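Local coordinates for putative branched chain amino acid ABC transporter, periplasmic amino acid-binding protein (PDB 4XFK) that probably binds leucine, isoleucine, valine, threonine and alanine in the periplasm as the receptor component of an ABC amino-acid transport system, at residues Leu16-Ser21 with Leu29-Ala34; Leu56-Gln61 with Val71-Ala76; Thr288-Tyr291 with Val295-Ala298. The protein carries 1 engineered substitution. All coordinates share one frame; numbering follows the deposited sequence.

Contact 1 (Leu16-Ser21 with Leu29-Ala34); sequences LVETLS and LLYRAA. With NA (sodium ion), chain D.
Arg32, with CG opposite its backbone N (chi1 -178°) and extended as far as NE, brings CD alongside Leu20 CD2, next to the CB contact, while Tyr31, with CG swung next to the backbone N (chi1 -79°), carries its ring down past Glu18. The two leucines of 16-21 meet Arg32 at about right angles. Leu20 CD2 lies 3.9 Å from Arg32 CB, and Leu16 CD2 presses on the root of the same residue, 3.9 Å from Arg32 CA. Leu29, at the exposed edge, sets its CD2 methyl 3.5 Å from the backbone Leu20 O. These contacts are purely van der Waals. The arginine's polar end is engaged elsewhere, in a salt bridge from NE to Glu57 on strand 54-59.

Glu18 approaches Tyr31 differently. Its OE2 stands 4.0 Å from Tyr31 CD2, in a slanting approach to the ring, with the carboxylate and ring planes only 9° apart. Thr19 N, in the same segment, bonds to Glu18 OE1 at 3.1 Å, on the anti side and tilted out of the carboxylate plane; from beyond it, Ser86 OG bonds to OE1 and Gly85 N to OE2. Past the ring, Tyr31 OH binds sodium at 2.4 Å, joined by Gly85 O, Gly116 O and two waters. Strand, loop and helix belong to the first beta-alpha-beta unit of the lobe. The chemistry is split: aliphatic packing of Leu16, Leu20 and Leu29 at one end, and a polar, metal-bound end where Glu18 and Tyr31 both reach Gly85, through N-H and sodium respectively, which probably helps fix the tyrosine ring beside the metal.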
loop_
_atom_site.group_PDB
_atom_site.type_symbol
_atom_site.label_atom_id
_atom_site.label_comp_id
_atom_site.label_asym_id
_atom_site.label_seq_id
_atom_site.Cartn_x
_atom_site.Cartn_y
_atom_site.Cartn_z
ATOM N N LEU A 16 14.732 3.817 6.445
ATOM C CA LEU A 16 13.325 3.491 6.666
ATOM C C LEU A 16 12.790 4.472 7.696
ATOM O O LEU A 16 13.236 4.488 8.852
ATOM C CB LEU A 16 13.197 2.057 7.182
ATOM C CG LEU A 16 11.790 1.607 7.570
ATOM C CD1 LEU A 16 10.850 1.616 6.373
ATOM C CD2 LEU A 16 11.823 0.221 8.220
ATOM N N VAL A 17 11.870 5.328 7.268
ATOM C CA VAL A 17 11.294 6.326 8.157
ATOM C C VAL A 17 9.851 5.923 8.414
ATOM O O VAL A 17 8.981 6.097 7.563
ATOM C CB VAL A 17 11.360 7.732 7.538
ATOM C CG1 VAL A 17 10.714 8.765 8.460
ATOM C CG2 VAL A 17 12.807 8.111 7.219
ATOM N N GLU A 18 9.606 5.365 9.591
ATOM C CA GLU A 18 8.331 4.723 9.889
ATOM C C GLU A 18 8.001 4.807 11.362
ATOM O O GLU A 18 8.861 5.113 12.180
ATOM C CB GLU A 18 8.342 3.246 9.469
ATOM C CG GLU A 18 7.828 3.003 8.065
ATOM C CD GLU A 18 6.388 3.451 7.900
ATOM O OE1 GLU A 18 5.683 3.585 8.927
ATOM O OE2 GLU A 18 5.959 3.671 6.751
ATOM N N THR A 19 6.749 4.526 11.705
ATOM C CA THR A 19 6.373 4.345 13.100
ATOM C C THR A 19 6.833 2.963 13.534
ATOM O O THR A 19 6.269 1.962 13.103
ATOM C CB THR A 19 4.853 4.455 13.280
ATOM O OG1 THR A 19 4.387 5.639 12.617
ATOM C CG2 THR A 19 4.496 4.503 14.766
ATOM N N LEU A 20 7.861 2.910 14.379
ATOM C CA LEU A 20 8.567 1.647 14.620
ATOM C C LEU A 20 8.501 1.174 16.069
ATOM O O LEU A 20 9.109 0.156 16.421
ATOM C CB LEU A 20 10.024 1.737 14.143
ATOM C CG LEU A 20 10.160 1.889 12.622
ATOM C CD1 LEU A 20 11.604 2.193 12.242
ATOM C CD2 LEU A 20 9.636 0.657 11.895
ATOM N N SER A 21 7.762 1.894 16.912
ATOM C CA SER A 21 7.581 1.454 18.291
ATOM C C SER A 21 6.276 1.997 18.836
ATOM O O SER A 21 5.732 2.972 18.320
ATOM C CB SER A 21 8.743 1.902 19.191
ATOM O OG SER A 21 8.774 3.317 19.350
ATOM N N LEU A 29 5.457 -1.554 11.688
ATOM C CA LEU A 29 6.245 -2.762 11.944
ATOM C C LEU A 29 6.108 -3.802 10.834
ATOM O O LEU A 29 7.015 -4.610 10.619
ATOM C CB LEU A 29 5.890 -3.360 13.307
ATOM C CG LEU A 29 6.407 -2.541 14.488
ATOM C CD1 LEU A 29 5.753 -3.013 15.779
ATOM C CD2 LEU A 29 7.924 -2.640 14.594
ATOM N N LEU A 30 4.978 -3.800 10.127
ATOM C CA LEU A 30 4.817 -4.689 8.979
ATOM C C LEU A 30 5.623 -4.159 7.787
ATOM O O LEU A 30 6.200 -4.949 7.036
ATOM C CB LEU A 30 3.338 -4.907 8.635
ATOM C CG LEU A 30 2.548 -5.630 9.738
ATOM C CD1 LEU A 30 1.061 -5.671 9.381
ATOM C CD2 LEU A 30 3.103 -7.045 10.002
ATOM N N TYR A 31 5.695 -2.833 7.629
ATOM C CA TYR A 31 6.662 -2.266 6.672
ATOM C C TYR A 31 8.078 -2.702 7.029
ATOM O O TYR A 31 8.839 -3.107 6.152
ATOM C CB TYR A 31 6.562 -0.723 6.547
ATOM C CG TYR A 31 5.401 -0.337 5.667
ATOM C CD1 TYR A 31 5.478 -0.489 4.289
ATOM C CD2 TYR A 31 4.210 0.138 6.214
ATOM C CE1 TYR A 31 4.407 -0.172 3.478
ATOM C CE2 TYR A 31 3.121 0.456 5.409
ATOM C CZ TYR A 31 3.222 0.299 4.042
ATOM O OH TYR A 31 2.135 0.587 3.241
ATOM N N ARG A 32 8.434 -2.623 8.306
ATOM C CA ARG A 32 9.757 -3.062 8.720
ATOM C C ARG A 32 9.999 -4.520 8.352
ATOM O O ARG A 32 11.038 -4.852 7.802
ATOM C CB ARG A 32 9.946 -2.867 10.216
ATOM C CG ARG A 32 11.332 -3.266 10.696
ATOM C CD ARG A 32 11.457 -3.061 12.185
ATOM N NE ARG A 32 12.754 -3.489 12.701
ATOM C CZ ARG A 32 13.002 -4.730 13.110
ATOM N NH1 ARG A 32 12.043 -5.646 13.044
ATOM N NH2 ARG A 32 14.189 -5.057 13.584
ATOM N N ALA A 33 9.039 -5.390 8.648
ATOM C CA ALA A 33 9.192 -6.811 8.331
ATOM C C ALA A 33 9.426 -7.020 6.831
ATOM O O ALA A 33 10.306 -7.782 6.432
ATOM C CB ALA A 33 7.978 -7.607 8.810
ATOM N N ALA A 34 8.646 -6.326 5.998
ATOM C CA ALA A 34 8.724 -6.510 4.548
ATOM C C ALA A 34 10.027 -5.942 3.978
ATOM O O ALA A 34 10.661 -6.547 3.105
ATOM C CB ALA A 34 7.526 -5.871 3.870
HETATM NA NA NA D . 0.405 2.163 3.481
HETATM O O HOH W 1 -1.392 1.016 2.714
HETATM O O HOH W 2 -0.522 2.360 5.490
#

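Contact 2 (Leu56-Gln61 with Val71-Ala76); sequences LEYDNQ and VKAAIA
Tyr58 and Ala74 make the aromatic part of the contact. The methyl of Ala74 sits over one face of the Tyr58 ring, a CH-pi contact with CB 4.1 Å from the ring centroid and 28° off the normal. The methyl is displaced toward the ring's CE1 side, where Ala74 CB is 3.7 Å from Tyr58 CE1. A chi1 of -62°, with CG beside the backbone N, lays the ring across Ala73 and Ala74.

Plain apolar packing adds Ala73, whose CB lies 4.1 Å from Tyr58 CE2. Small alanines on this side probably let the ring lie close against the helix. Here strand 54-59, the edge of the five-stranded parallel sheet of order 2-1-3-4-5, is joined to helix 63-76, which leads on to strand 81-84 in a Rossmann-like lobe of the type I periplasmic binding proteins; Ala15 of the neighbouring strand also touches both Tyr58 and Ala74.

The polar end of the tyrosine is a separate matter. Tyr58 OH hydrogen-bonds to Asp77 OD2, just past the helix, and beside that bond it makes a van der Waals contact with the helix backbone, 3.5 Å from Ala74 CA.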
loop_
_atom_site.group_PDB
_atom_site.type_symbol
_atom_site.label_atom_id
_atom_site.label_comp_id
_atom_site.label_asym_id
_atom_site.label_seq_id
_atom_site.Cartn_x
_atom_site.Cartn_y
_atom_site.Cartn_z
ATOM N N LEU A 56 19.096 1.881 7.493
ATOM C CA LEU A 56 19.102 2.852 8.573
ATOM C C LEU A 56 17.671 3.136 8.987
ATOM O O LEU A 56 16.886 3.678 8.214
ATOM C CB LEU A 56 19.755 4.150 8.106
ATOM C CG LEU A 56 21.174 4.067 7.541
ATOM C CD1 LEU A 56 21.670 5.466 7.187
ATOM C CD2 LEU A 56 22.116 3.364 8.510
ATOM N N GLU A 57 17.309 2.774 10.205
ATOM C CA GLU A 57 15.929 2.930 10.649
ATOM C C GLU A 57 15.742 4.188 11.480
ATOM O O GLU A 57 16.570 4.500 12.338
ATOM C CB GLU A 57 15.506 1.702 11.452
ATOM C CG GLU A 57 15.542 0.403 10.646
ATOM C CD GLU A 57 15.244 -0.818 11.494
ATOM O OE1 GLU A 57 14.077 -0.999 11.892
ATOM O OE2 GLU A 57 16.175 -1.600 11.773
ATOM N N TYR A 58 14.649 4.906 11.215
ATOM C CA TYR A 58 14.288 6.120 11.949
ATOM C C TYR A 58 12.852 6.018 12.430
ATOM O O TYR A 58 11.915 6.082 11.639
ATOM C CB TYR A 58 14.476 7.375 11.079
ATOM C CG TYR A 58 15.908 7.565 10.658
ATOM C CD1 TYR A 58 16.414 6.891 9.556
ATOM C CD2 TYR A 58 16.763 8.393 11.372
ATOM C CE1 TYR A 58 17.737 7.030 9.181
ATOM C CE2 TYR A 58 18.087 8.546 10.994
ATOM C CZ TYR A 58 18.562 7.858 9.900
ATOM O OH TYR A 58 19.874 7.989 9.508
ATOM N N ASP A 59 12.692 5.829 13.729
ATOM C CA ASP A 59 11.384 5.715 14.361
ATOM C C ASP A 59 10.741 7.090 14.419
ATOM O O ASP A 59 11.199 7.969 15.139
ATOM C CB ASP A 59 11.578 5.138 15.761
ATOM C CG ASP A 59 10.278 4.857 16.493
ATOM O OD1 ASP A 59 9.181 4.991 15.901
ATOM O OD2 ASP A 59 10.372 4.486 17.691
ATOM N N ASN A 60 9.692 7.280 13.628
ATOM C CA ASN A 60 8.982 8.542 13.573
ATOM C C ASN A 60 7.742 8.479 14.451
ATOM O O ASN A 60 6.762 7.806 14.115
ATOM C CB ASN A 60 8.569 8.889 12.139
ATOM C CG ASN A 60 7.729 10.145 12.081
ATOM O OD1 ASN A 60 7.847 11.012 12.952
ATOM N ND2 ASN A 60 6.857 10.243 11.081
ATOM N N GLN A 61 7.786 9.186 15.576
ATOM C CA GLN A 61 6.681 9.181 16.529
ATOM C C GLN A 61 5.796 10.406 16.393
ATOM O O GLN A 61 4.817 10.552 17.116
ATOM C CB GLN A 61 7.237 9.111 17.948
ATOM C CG GLN A 61 7.869 7.772 18.255
ATOM C CD GLN A 61 6.825 6.684 18.426
ATOM O OE1 GLN A 61 5.836 6.864 19.144
ATOM N NE2 GLN A 61 7.029 5.555 17.761
ATOM N N VAL A 71 13.700 12.835 8.016
ATOM C CA VAL A 71 14.276 12.899 6.673
ATOM C C VAL A 71 15.582 13.700 6.661
ATOM O O VAL A 71 16.574 13.286 6.046
ATOM C CB VAL A 71 13.273 13.474 5.648
ATOM C CG1 VAL A 71 13.965 13.824 4.335
ATOM C CG2 VAL A 71 12.158 12.476 5.411
ATOM N N LYS A 72 15.596 14.834 7.353
ATOM C CA LYS A 72 16.822 15.612 7.471
ATOM C C LYS A 72 17.931 14.784 8.121
ATOM O O LYS A 72 19.070 14.792 7.663
ATOM C CB LYS A 72 16.573 16.901 8.260
ATOM C CG LYS A 72 15.663 17.893 7.551
ATOM C CD LYS A 72 15.392 19.108 8.421
ATOM C CE LYS A 72 14.151 19.868 7.963
ATOM N NZ LYS A 72 14.213 20.297 6.538
ATOM N N ALA A 73 17.585 14.041 9.167
ATOM C CA ALA A 73 18.568 13.226 9.869
ATOM C C ALA A 73 19.106 12.122 8.972
ATOM O O ALA A 73 20.310 11.879 8.926
ATOM C CB ALA A 73 17.971 12.644 11.142
ATOM N N ALA A 74 18.208 11.467 8.242
ATOM C CA ALA A 74 18.599 10.375 7.356
ATOM C C ALA A 74 19.566 10.857 6.273
ATOM O O ALA A 74 20.586 10.218 5.998
ATOM C CB ALA A 74 17.368 9.751 6.739
ATOM N N ILE A 75 19.242 11.985 5.654
ATOM C CA ILE A 75 20.102 12.533 4.612
ATOM C C ILE A 75 21.471 12.926 5.176
ATOM O O ILE A 75 22.506 12.647 4.568
ATOM C CB ILE A 75 19.430 13.721 3.891
ATOM C CG1 ILE A 75 18.223 13.227 3.086
ATOM C CG2 ILE A 75 20.419 14.414 2.966
ATOM C CD1 ILE A 75 17.350 14.339 2.549
ATOM N N ALA A 76 21.474 13.540 6.356
ATOM C CA ALA A 76 22.720 13.903 7.026
ATOM C C ALA A 76 23.574 12.672 7.335
ATOM O O ALA A 76 24.806 12.742 7.329
ATOM C CB ALA A 76 22.433 14.691 8.303
#

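Contact 3 (Thr288-Tyr291 with Val295-Ala298); sequences TGHY and VEPA
His290 and Glu296 reach for each other across the turn between helices 274-288 and 296-312, and residues 295-298 supply the acceptor. Val295 leads in, its side chain turned to Leu30 and Tyr31 of helix 26-44 rather than to the loop.

Glu296, the next residue, makes the whole of the cross-contact. Its chain runs extended beyond CG and delivers a buried carboxylate head-on to the imidazole edge. His290 NE2 donates to Glu296 OE2 at 2.6 Å with an angle of 172°; the N-H enters on the syn lone pair of OE2, and OE2 lies in the imidazole plane. Ring and carboxylate are 15° from coplanar. OE2 has a second partner in Tyr284 OH, and OE1 takes the N-H of Ser293, so both oxygens are satisfied, which should restrain the carboxylate's rotation. So short and straight a bond may carry some ionic character, with the carboxylate helping to keep a proton on NE2.

The imidazole gets there with CG placed between the backbone N and carbonyl carbon (chi1 58°), which folds it back over Thr288. Thr288 OG1 stands 3.4 Å above the ring plane, over its centre, and also accepts from His290 N at 3.2 Å, an ST turn; the same hydroxyl bonds to Tyr284 O. Gly289, with positive phi, ends the helical run. Pro297 and Ala298 then carry the helix onward, Pro297 against Phe268 and Ala298 against Ser135.

The arrangement is a His-carboxylate hydrogen bond bridging the loop that connects helices 274-288 and 296-312. The two helices pack on helix 26-44 of the first lobe, after the chain has left the strands of the second, as in type I periplasmic binding proteins, whose chain crosses repeatedly between two lobes.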
loop_
_atom_site.group_PDB
_atom_site.type_symbol
_atom_site.label_atom_id
_atom_site.label_comp_id
_atom_site.label_asym_id
_atom_site.label_seq_id
_atom_site.Cartn_x
_atom_site.Cartn_y
_atom_site.Cartn_z
ATOM N N THR A 288 9.734 -14.182 8.605
ATOM C CA THR A 288 9.161 -13.172 9.491
ATOM C C THR A 288 8.334 -13.746 10.627
ATOM O O THR A 288 8.053 -13.047 11.595
ATOM C CB THR A 288 8.243 -12.204 8.736
ATOM O OG1 THR A 288 7.019 -12.880 8.419
ATOM C CG2 THR A 288 8.913 -11.706 7.468
ATOM N N GLY A 289 7.910 -14.999 10.500
ATOM C CA GLY A 289 7.044 -15.599 11.495
ATOM C C GLY A 289 5.559 -15.562 11.152
ATOM O O GLY A 289 4.766 -16.213 11.829
ATOM N N HIS A 290 5.168 -14.809 10.118
ATOM C CA HIS A 290 3.762 -14.743 9.720
ATOM C C HIS A 290 3.619 -14.731 8.204
ATOM O O HIS A 290 4.542 -14.357 7.482
ATOM C CB HIS A 290 3.074 -13.508 10.320
ATOM C CG HIS A 290 3.726 -12.213 9.949
ATOM N ND1 HIS A 290 4.701 -11.622 10.723
ATOM C CD2 HIS A 290 3.555 -11.403 8.877
ATOM C CE1 HIS A 290 5.096 -10.499 10.151
ATOM N NE2 HIS A 290 4.420 -10.344 9.028
ATOM N N TYR A 291 2.456 -15.154 7.724
ATOM C CA TYR A 291 2.144 -15.060 6.307
ATOM C C TYR A 291 1.994 -13.590 5.912
ATOM O O TYR A 291 1.551 -12.758 6.707
ATOM C CB TYR A 291 0.853 -15.821 5.998
ATOM C CG TYR A 291 0.990 -17.329 6.010
ATOM C CD1 TYR A 291 1.840 -17.975 5.117
ATOM C CD2 TYR A 291 0.255 -18.107 6.893
ATOM C CE1 TYR A 291 1.959 -19.357 5.115
ATOM C CE2 TYR A 291 0.362 -19.487 6.893
ATOM C CZ TYR A 291 1.217 -20.107 6.008
ATOM O OH TYR A 291 1.314 -21.483 6.014
ATOM N N VAL A 295 -0.109 -4.518 4.060
ATOM C CA VAL A 295 0.906 -3.652 3.442
ATOM C C VAL A 295 2.141 -4.398 2.923
ATOM O O VAL A 295 2.953 -3.835 2.176
ATOM C CB VAL A 295 1.367 -2.543 4.417
ATOM C CG1 VAL A 295 0.180 -1.626 4.758
ATOM C CG2 VAL A 295 1.968 -3.149 5.680
ATOM N N GLU A 296 2.302 -5.659 3.320
ATOM C CA GLU A 296 3.564 -6.358 3.071
ATOM C C GLU A 296 3.851 -6.709 1.604
ATOM O O GLU A 296 4.963 -6.471 1.143
ATOM C CB GLU A 296 3.710 -7.575 3.991
ATOM C CG GLU A 296 3.673 -7.184 5.458
ATOM C CD GLU A 296 3.687 -8.383 6.382
ATOM O OE1 GLU A 296 2.749 -9.212 6.314
ATOM O OE2 GLU A 296 4.641 -8.496 7.184
ATOM N N PRO A 297 2.871 -7.277 0.872
ATOM C CA PRO A 297 3.173 -7.634 -0.522
ATOM C C PRO A 297 3.652 -6.464 -1.402
ATOM O O PRO A 297 4.642 -6.646 -2.122
ATOM C CB PRO A 297 1.849 -8.231 -1.010
ATOM C CG PRO A 297 1.266 -8.842 0.247
ATOM C CD PRO A 297 1.549 -7.791 1.285
ATOM N N ALA A 298 3.013 -5.296 -1.345
ATOM C CA ALA A 298 3.477 -4.168 -2.166
ATOM C C ALA A 298 4.909 -3.781 -1.803
ATOM O O ALA A 298 5.722 -3.462 -2.678
ATOM C CB ALA A 298 2.564 -2.965 -2.028
#

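How the contacts relate
All three contacts belong to one lobe. Contact 2 is the most peripheral, its centre about 21 Å from the chain's centre, against about 13 and 12 Å for contacts 1 and 3, and is largely aromatic-on-alanine. All three are partly buried, but contacts 1 and 3 each hold a buried glutamate (Glu18, Glu296). Contacts 1 and 2 share the parallel sheet, on neighbouring strands 13-18 and 54-59, and meet where Ser21 OG lies 2.6 Å from Asp59 OD2, a probable hydrogen bond. Contacts 1 and 3 meet through helix 26-44, as Leu30 packs against His290, Val295 and Glu296. Only contact 1 includes a sodium ligand, and only contact 3 is bridged by a hydrogen bond between its segments.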